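Saframycin Mx1 synthetase B (Legionella pneumophila subsp. pneumophila, PDB 3KXW) belongs to the ANL superfamily of AMP-binding enzymes and is named a fatty acid AMP ligase, with a large AMP-binding domain and a smaller C-terminal domain. Local coordinates at residues A[525-528]-A[529-533]; A[458-461]-A[462-466]. All coordinates share one frame; numbering follows the deposited sequence.

Contact 1: A[525-528]-A[529-533]; sequences IFEL and VYENH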
loop_
_atom_site.group_PDB
_atom_site.type_symbol
_atom_site.label_atom_id
_atom_site.label_comp_id
_atom_site.label_asym_id
_atom_site.label_seq_id
_atom_site.Cartn_x
_atom_site.Cartn_y
_atom_site.Cartn_z
ATOM N N ILE A 525 6.486 10.406 -15.942
ATOM C CA ILE A 525 5.412 11.053 -15.230
ATOM C C ILE A 525 4.805 10.077 -14.217
ATOM O O ILE A 525 4.639 10.411 -13.049
ATOM C CB ILE A 525 4.350 11.573 -16.187
ATOM C CG1 ILE A 525 4.930 12.752 -16.978
ATOM C CG2 ILE A 525 3.133 12.010 -15.392
ATOM C CD1 ILE A 525 4.074 13.171 -18.213
ATOM N N PHE A 526 4.504 8.864 -14.660
ATOM C CA PHE A 526 3.932 7.884 -13.745
ATOM C C PHE A 526 4.826 7.674 -12.523
ATOM O O PHE A 526 4.360 7.724 -11.371
ATOM C CB PHE A 526 3.615 6.551 -14.446
ATOM C CG PHE A 526 2.813 5.616 -13.581
ATOM C CD1 PHE A 526 1.429 5.595 -13.645
ATOM C CD2 PHE A 526 3.451 4.802 -12.667
ATOM C CE1 PHE A 526 0.691 4.727 -12.826
ATOM C CE2 PHE A 526 2.731 3.951 -11.837
ATOM C CZ PHE A 526 1.344 3.922 -11.920
ATOM N N GLU A 527 6.114 7.470 -12.762
ATOM C CA GLU A 527 7.069 7.277 -11.657
ATOM C C GLU A 527 7.163 8.473 -10.698
ATOM O O GLU A 527 7.182 8.321 -9.473
ATOM C CB GLU A 527 8.444 6.918 -12.218
ATOM C CG GLU A 527 9.529 6.783 -11.156
ATOM C CD GLU A 527 10.923 6.638 -11.773
ATOM O OE1 GLU A 527 11.104 5.770 -12.667
ATOM O OE2 GLU A 527 11.820 7.409 -11.387
ATOM N N LEU A 528 7.186 9.676 -11.254
ATOM C CA LEU A 528 7.253 10.877 -10.431
ATOM C C LEU A 528 6.103 11.005 -9.460
ATOM O O LEU A 528 6.310 11.288 -8.280
ATOM C CB LEU A 528 7.312 12.131 -11.314
ATOM C CG LEU A 528 7.367 13.453 -10.555
ATOM C CD1 LEU A 528 8.710 13.598 -9.833
ATOM C CD2 LEU A 528 7.162 14.620 -11.509
ATOM N N VAL A 529 4.877 10.828 -9.950
ATOM C CA VAL A 529 3.707 10.997 -9.103
ATOM C C VAL A 529 3.628 9.862 -8.059
ATOM O O VAL A 529 3.257 10.075 -6.907
ATOM C CB VAL A 529 2.427 11.044 -9.967
ATOM C CG1 VAL A 529 1.199 11.114 -9.085
ATOM C CG2 VAL A 529 2.502 12.248 -10.931
ATOM N N TYR A 530 3.975 8.659 -8.478
ATOM C CA TYR A 530 3.997 7.529 -7.549
ATOM C C TYR A 530 4.954 7.774 -6.378
ATOM O O TYR A 530 4.594 7.551 -5.213
ATOM C CB TYR A 530 4.376 6.250 -8.271
ATOM C CG TYR A 530 4.335 5.043 -7.366
ATOM C CD1 TYR A 530 3.185 4.275 -7.240
ATOM C CD2 TYR A 530 5.455 4.689 -6.612
ATOM C CE1 TYR A 530 3.158 3.162 -6.394
ATOM C CE2 TYR A 530 5.439 3.582 -5.774
ATOM C CZ TYR A 530 4.296 2.823 -5.668
ATOM O OH TYR A 530 4.312 1.719 -4.824
ATOM N N GLU A 531 6.155 8.247 -6.693
ATOM C CA GLU A 531 7.189 8.523 -5.687
ATOM C C GLU A 531 6.894 9.716 -4.782
ATOM O O GLU A 531 7.079 9.633 -3.570
ATOM C CB GLU A 531 8.544 8.681 -6.376
ATOM C CG GLU A 531 8.912 7.432 -7.154
ATOM C CD GLU A 531 10.009 6.581 -6.517
ATOM O OE1 GLU A 531 11.198 6.929 -6.727
ATOM O OE2 GLU A 531 9.701 5.533 -5.867
ATOM N N ASN A 532 6.421 10.814 -5.373
ATOM C CA ASN A 532 6.159 12.036 -4.624
ATOM C C ASN A 532 4.836 12.045 -3.873
ATOM O O ASN A 532 4.704 12.750 -2.874
ATOM C CB ASN A 532 6.224 13.261 -5.553
ATOM C CG ASN A 532 7.650 13.594 -6.003
ATOM O OD1 ASN A 532 8.575 12.789 -5.859
ATOM N ND2 ASN A 532 7.826 14.793 -6.559
ATOM N N HIS A 533 3.854 11.277 -4.344
ATOM C CA HIS A 533 2.491 11.391 -3.810
ATOM C C HIS A 533 1.802 10.079 -3.455
ATOM O O HIS A 533 0.678 10.070 -2.934
ATOM C CB HIS A 533 1.626 12.196 -4.782
ATOM C CG HIS A 533 2.204 13.536 -5.082
ATOM N ND1 HIS A 533 2.109 14.595 -4.205
ATOM C CD2 HIS A 533 2.952 13.970 -6.122
ATOM C CE1 HIS A 533 2.736 15.643 -4.719
ATOM N NE2 HIS A 533 3.260 15.288 -5.881
#
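L528 and N532, one helical turn apart, slant across each other. The methyl CD1 of L528 comes 3.6 Å from ND2 of N532. N532 holds CG opposite its carbonyl carbon (chi1 -72°), which folds the amide back along the helix, and its CB rests 3.4 Å from O of L528. That same carbonyl accepts from N532 N at 2.9 Å, while ND2 of N532 is hydrogen-bonded to OG of S476. E527 and E531 run side by side in the same direction, their CG atoms 4.1 Å apart, and their carboxylate planes are turned 78° from each other. OE2 of E527 and OE1 of E531 stay 4.7 Å apart, a like-charged pair that probably disfavours a closer approach. V529 sets CG2 3.5 Å from O of I525, the carbonyl that accepts from V529 N at 3.1 Å. All of this lies on helix 515-533, the connection between strands 499-508 and 539-544 in a beta-alpha-beta unit. Helix 469-479 packs against L528, V529 and H533; on another flank helix 242-247 meets F526, E527, Y530 and E531.

Contact 2: A[458-461]-A[462-466]; sequences KDLI and IIYGK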
loop_
_atom_site.group_PDB
_atom_site.type_symbol
_atom_site.label_atom_id
_atom_site.label_comp_id
_atom_site.label_asym_id
_atom_site.label_seq_id
_atom_site.Cartn_x
_atom_site.Cartn_y
_atom_site.Cartn_z
ATOM N N LYS A 458 -17.563 9.327 0.829
ATOM C CA LYS A 458 -17.208 10.656 0.355
ATOM C C LYS A 458 -16.703 10.640 -1.084
ATOM O O LYS A 458 -15.881 9.807 -1.457
ATOM C CB LYS A 458 -16.145 11.272 1.262
ATOM C CG LYS A 458 -16.658 11.674 2.626
ATOM C CD LYS A 458 -16.026 12.993 3.026
ATOM C CE LYS A 458 -15.805 13.088 4.514
ATOM N NZ LYS A 458 -14.700 14.056 4.742
ATOM N N ASP A 459 -17.216 11.577 -1.872
ATOM C CA ASP A 459 -16.832 11.753 -3.261
ATOM C C ASP A 459 -15.306 11.867 -3.422
ATOM O O ASP A 459 -14.667 12.707 -2.796
ATOM C CB ASP A 459 -17.525 13.001 -3.805
ATOM C CG ASP A 459 -17.387 13.135 -5.292
ATOM O OD1 ASP A 459 -18.355 12.797 -6.008
ATOM O OD2 ASP A 459 -16.305 13.559 -5.750
ATOM N N LEU A 460 -14.731 11.023 -4.265
ATOM C CA LEU A 460 -13.276 10.958 -4.386
ATOM C C LEU A 460 -12.679 12.257 -4.944
ATOM O O LEU A 460 -11.553 12.630 -4.621
ATOM C CB LEU A 460 -12.871 9.765 -5.260
ATOM C CG LEU A 460 -11.363 9.581 -5.411
ATOM C CD1 LEU A 460 -10.774 9.056 -4.110
ATOM C CD2 LEU A 460 -11.021 8.626 -6.536
ATOM N N ILE A 461 -13.428 12.941 -5.796
ATOM C CA ILE A 461 -12.983 14.238 -6.297
ATOM C C ILE A 461 -12.843 15.236 -5.142
ATOM O O ILE A 461 -11.893 16.019 -5.091
ATOM C CB ILE A 461 -13.940 14.746 -7.395
ATOM C CG1 ILE A 461 -13.656 13.948 -8.676
ATOM C CG2 ILE A 461 -13.763 16.228 -7.645
ATOM C CD1 ILE A 461 -14.765 13.970 -9.682
ATOM N N ILE A 462 -13.784 15.177 -4.209
ATOM C CA ILE A 462 -13.743 16.042 -3.034
ATOM C C ILE A 462 -12.536 15.699 -2.172
ATOM O O ILE A 462 -11.844 16.579 -1.670
ATOM C CB ILE A 462 -15.040 15.910 -2.198
ATOM C CG1 ILE A 462 -16.253 16.311 -3.046
ATOM C CG2 ILE A 462 -14.945 16.735 -0.898
ATOM C CD1 ILE A 462 -16.132 17.687 -3.646
ATOM N N ILE A 463 -12.282 14.410 -1.999
ATOM C CA ILE A 463 -11.125 13.964 -1.226
ATOM C C ILE A 463 -9.795 14.409 -1.826
ATOM O O ILE A 463 -8.922 14.903 -1.109
ATOM C CB ILE A 463 -11.111 12.440 -1.050
ATOM C CG1 ILE A 463 -12.289 12.013 -0.180
ATOM C CG2 ILE A 463 -9.782 11.970 -0.452
ATOM C CD1 ILE A 463 -12.781 13.111 0.778
ATOM N N TYR A 464 -9.631 14.218 -3.134
ATOM C CA TYR A 464 -8.436 14.686 -3.819
ATOM C C TYR A 464 -8.261 16.182 -3.611
ATOM O O TYR A 464 -7.139 16.648 -3.408
ATOM C CB TYR A 464 -8.449 14.329 -5.322
ATOM C CG TYR A 464 -7.882 12.946 -5.579
ATOM C CD1 TYR A 464 -8.487 11.833 -5.043
ATOM C CD2 TYR A 464 -6.725 12.758 -6.341
ATOM C CE1 TYR A 464 -7.971 10.550 -5.250
ATOM C CE2 TYR A 464 -6.201 11.472 -6.560
ATOM C CZ TYR A 464 -6.839 10.374 -6.007
ATOM O OH TYR A 464 -6.356 9.080 -6.192
ATOM N N GLY A 465 -9.367 16.918 -3.622
ATOM C CA GLY A 465 -9.330 18.372 -3.495
ATOM C C GLY A 465 -8.871 18.820 -2.119
ATOM O O GLY A 465 -7.980 19.655 -1.994
ATOM N N LYS A 466 -9.462 18.237 -1.078
ATOM C CA LYS A 466 -9.150 18.652 0.284
ATOM C C LYS A 466 -7.743 18.232 0.682
ATOM O O LYS A 466 -7.129 18.854 1.548
ATOM C CB LYS A 466 -10.177 18.110 1.274
ATOM C CG LYS A 466 -10.032 16.642 1.515
ATOM C CD LYS A 466 -10.216 16.335 2.976
ATOM C CE LYS A 466 -11.623 16.614 3.402
ATOM N NZ LYS A 466 -12.001 15.830 4.639
HETATM O O HOH W 1 -12.188 13.035 5.351
#
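With chi1 at -178°, L460 swings CG away from its own N and lays its isobutyl group alongside Y464, both side chains heading the same way. CD1 of L460 meets CE1 of the Y464 ring at 3.4 Å, and O of L460 sits at the ring's edge, near its plane, 3.2 Å from CD1 of Y464. O of L460 also accepts from Y464 N at 2.9 Å. D459 likewise has CG anti to N (chi1 -170°), which carries its carboxylate over the first turn of the helix: OD2 accepts weakly from I461 N at 2.9 Å and from I462 N at 3.4 Å. The CB of D459 also packs on CG1 of I462, the two side chains crossing nearly at right angles. I463 passes across K458 in the same manner, CD1 of I463 lying 3.9 Å from CB of the lysine. Beyond it the ammonium groups of K458 and K466 approach to 3.2 Å between their NZ atoms; one water accepts from both and should ease the like-charge repulsion. Y500 of strand 499-508 touches D459 and L460, and the Y464 ring meets Y469 edge-to-face. The whole is an N-capped short helix: D459 occupies the N-cap of helix 460-466, which follows strand 450-456, and its carboxylate covers amide N-H groups of the first turn.

Contact 2 (458-466) precedes contact 1 (525-533) in the chain, and both belong to the C-terminal part of the protein. Their centres are 19 Å apart and their nearest atoms about 8 Å, so they do not touch. Helix 469-479 follows 458-466 in sequence and packs on 525-533; strand 499-508 touches contact 2 and leads into the helix of contact 1. Contact 2 is the nearer to the bound 5'-O-[(S)-(dodecanoyloxy)(hydroxy)phosphoryl]adenosine, whose pocket residues extend to 456: the L460 side chain is about 8 Å from it, against about 11 Å for that of Y530 in contact 1.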